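Local coordinates for protein agglutinin (Rhizoctonia solani, PDB 4G9M) that is a fungal lectin of the ricin-type beta-trefoil family that probably binds carbohydrates and assembles as a domain-swapped dimer, at residues B[99-104]-B[135-140]. Residues are numbered along the deposited sequence; the frame is centred on the assembly and turned at random.
Sequences FAIEAA and QKWKFI
Phe99 and Trp137 form a single antiparallel beta bridge, a hydrogen-bonded pair, in the beta-trefoil of this lectin. Phe99 N donates to Trp137 O at 2.8 Å, and Trp137 N returns a bond to Phe99 O at 2.9 Å. The axes of strands 99-103 and 137-140 run at 100° to each other, consistent with pairing limited to this one bridge. Two residues past the bridge on strand 99-103 and two back from it on the other segment, a water accepts from Ile101 N and donates to Gln135 O, 2.7 Å away. Lys136 CA adds a CA-H...O contact to Phe99 O.

Beside the bridge, the buried side chains pack together. CG1 of Ile101 is anti to the carbonyl carbon (chi1 -59°), and chi2, near 169°, extends CD1 away from CA over one face of the Trp137 indole, 4.1 Å from the centroid of the five-membered ring, a CH-pi contact. The same methyl reaches Phe139 CZ. Phe139 also meets Phe99, ring centroids 5.4 Å apart, and Phe99 CB touches Phe139 CE1 at 3.8 Å.

Outside this shell, Tyr10 packs edge-to-face with Phe139. Phe139 and Ile140 pair with an antiparallel strand of the second subunit, continuing the sheet across the interface. Trp137 NE1 donates to Leu111 O.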
loop_
_atom_site.group_PDB
_atom_site.type_symbol
_atom_site.label_atom_id
_atom_site.label_comp_id
_atom_site.label_asym_id
_atom_site.label_seq_id
_atom_site.Cartn_x
_atom_site.Cartn_y
_atom_site.Cartn_z
ATOM N N PHE B 99 5.148 4.517 4.008
ATOM C CA PHE B 99 4.621 3.209 3.656
ATOM C C PHE B 99 5.284 2.109 4.481
ATOM O O PHE B 99 6.481 2.168 4.770
ATOM C CB PHE B 99 4.887 2.921 2.165
ATOM C CG PHE B 99 4.150 3.840 1.204
ATOM C CD1 PHE B 99 4.680 5.069 0.840
ATOM C CD2 PHE B 99 2.920 3.462 0.680
ATOM C CE1 PHE B 99 4.001 5.908 -0.040
ATOM C CE2 PHE B 99 2.232 4.300 -0.192
ATOM C CZ PHE B 99 2.775 5.520 -0.548
ATOM N N ALA B 100 4.509 1.091 4.838
ATOM C CA ALA B 100 5.078 -0.143 5.364
ATOM C C ALA B 100 5.538 -1.005 4.201
ATOM O O ALA B 100 4.927 -0.995 3.125
ATOM C CB ALA B 100 4.052 -0.897 6.198
ATOM N N ILE B 101 6.630 -1.735 4.406
ATOM C CA ILE B 101 7.132 -2.651 3.386
ATOM C C ILE B 101 7.004 -4.066 3.914
ATOM O O ILE B 101 7.821 -4.523 4.718
ATOM C CB ILE B 101 8.589 -2.341 3.008
ATOM C CG1 ILE B 101 8.685 -0.904 2.486
ATOM C CG2 ILE B 101 9.078 -3.332 1.959
ATOM C CD1 ILE B 101 10.119 -0.431 2.351
ATOM N N GLU B 102 5.943 -4.735 3.478
ATOM C CA GLU B 102 5.509 -6.017 4.035
ATOM C C GLU B 102 6.058 -7.171 3.219
ATOM O O GLU B 102 6.098 -7.096 1.999
ATOM C CB GLU B 102 3.980 -6.118 3.933
ATOM C CG GLU B 102 3.194 -6.083 5.207
ATOM C CD GLU B 102 1.701 -6.227 4.958
ATOM O OE1 GLU B 102 1.315 -6.752 3.888
ATOM O OE2 GLU B 102 0.914 -5.814 5.825
ATOM N N ALA B 103 6.454 -8.260 3.872
ATOM C CA ALA B 103 6.781 -9.470 3.116
ATOM C C ALA B 103 5.499 -10.072 2.547
ATOM O O ALA B 103 4.593 -10.448 3.305
ATOM C CB ALA B 103 7.496 -10.484 4.024
ATOM N N ALA B 104 5.421 -10.183 1.224
ATOM C CA ALA B 104 4.176 -10.560 0.554
ATOM C C ALA B 104 3.682 -11.948 0.948
ATOM O O ALA B 104 2.481 -12.191 1.005
ATOM C CB ALA B 104 4.336 -10.471 -0.947
ATOM N N GLN B 135 9.080 1.258 11.414
ATOM C CA GLN B 135 8.616 0.275 10.436
ATOM C C GLN B 135 7.870 0.964 9.294
ATOM O O GLN B 135 7.059 0.344 8.599
ATOM C CB GLN B 135 7.690 -0.747 11.104
ATOM C CG GLN B 135 8.207 -1.302 12.418
ATOM C CD GLN B 135 7.283 -2.349 12.991
ATOM O OE1 GLN B 135 6.074 -2.121 13.134
ATOM N NE2 GLN B 135 7.836 -3.524 13.299
ATOM N N LYS B 136 8.133 2.258 9.111
ATOM C CA LYS B 136 7.509 3.028 8.034
ATOM C C LYS B 136 8.605 3.748 7.290
ATOM O O LYS B 136 9.575 4.206 7.903
ATOM C CB LYS B 136 6.508 4.040 8.583
ATOM C CG LYS B 136 5.305 3.397 9.271
ATOM C CD LYS B 136 4.565 4.408 10.124
ATOM C CE LYS B 136 3.663 3.682 11.116
ATOM N NZ LYS B 136 3.209 4.601 12.195
ATOM N N TRP B 137 8.441 3.858 5.974
ATOM C CA TRP B 137 9.487 4.396 5.114
ATOM C C TRP B 137 8.917 5.435 4.166
ATOM O O TRP B 137 7.849 5.235 3.579
ATOM C CB TRP B 137 10.139 3.259 4.310
ATOM C CG TRP B 137 10.725 2.166 5.206
ATOM C CD1 TRP B 137 10.049 1.106 5.760
ATOM C CD2 TRP B 137 12.081 2.052 5.653
ATOM N NE1 TRP B 137 10.907 0.343 6.530
ATOM C CE2 TRP B 137 12.159 0.901 6.472
ATOM C CE3 TRP B 137 13.243 2.811 5.443
ATOM C CZ2 TRP B 137 13.346 0.495 7.071
ATOM C CZ3 TRP B 137 14.418 2.408 6.035
ATOM C CH2 TRP B 137 14.465 1.247 6.833
ATOM N N LYS B 138 9.627 6.554 4.030
ATOM C CA LYS B 138 9.284 7.555 3.035
ATOM C C LYS B 138 9.850 7.126 1.693
ATOM O O LYS B 138 11.049 6.880 1.573
ATOM C CB LYS B 138 9.841 8.933 3.407
ATOM C CG LYS B 138 9.468 9.422 4.806
ATOM C CD LYS B 138 7.976 9.616 4.942
ATOM C CE LYS B 138 7.437 10.469 3.811
ATOM N NZ LYS B 138 6.106 9.988 3.374
ATOM N N PHE B 139 8.983 7.044 0.690
ATOM C CA PHE B 139 9.402 6.687 -0.654
ATOM C C PHE B 139 9.746 7.940 -1.437
ATOM O O PHE B 139 8.866 8.631 -1.935
ATOM C CB PHE B 139 8.313 5.875 -1.358
ATOM C CG PHE B 139 8.385 4.401 -1.062
ATOM C CD1 PHE B 139 8.211 3.927 0.230
ATOM C CD2 PHE B 139 8.630 3.488 -2.081
ATOM C CE1 PHE B 139 8.291 2.576 0.511
ATOM C CE2 PHE B 139 8.693 2.119 -1.804
ATOM C CZ PHE B 139 8.522 1.671 -0.510
ATOM N N ILE B 140 11.039 8.229 -1.524
ATOM C CA ILE B 140 11.492 9.409 -2.278
ATOM C C ILE B 140 11.880 9.059 -3.711
ATOM O O ILE B 140 12.950 8.505 -3.954
ATOM C CB ILE B 140 12.682 10.103 -1.571
ATOM C CG1 ILE B 140 12.330 10.407 -0.107
ATOM C CG2 ILE B 140 13.059 11.386 -2.300
ATOM C CD1 ILE B 140 13.525 10.805 0.724
HETATM O O HOH W 1 8.107 -1.440 6.931
#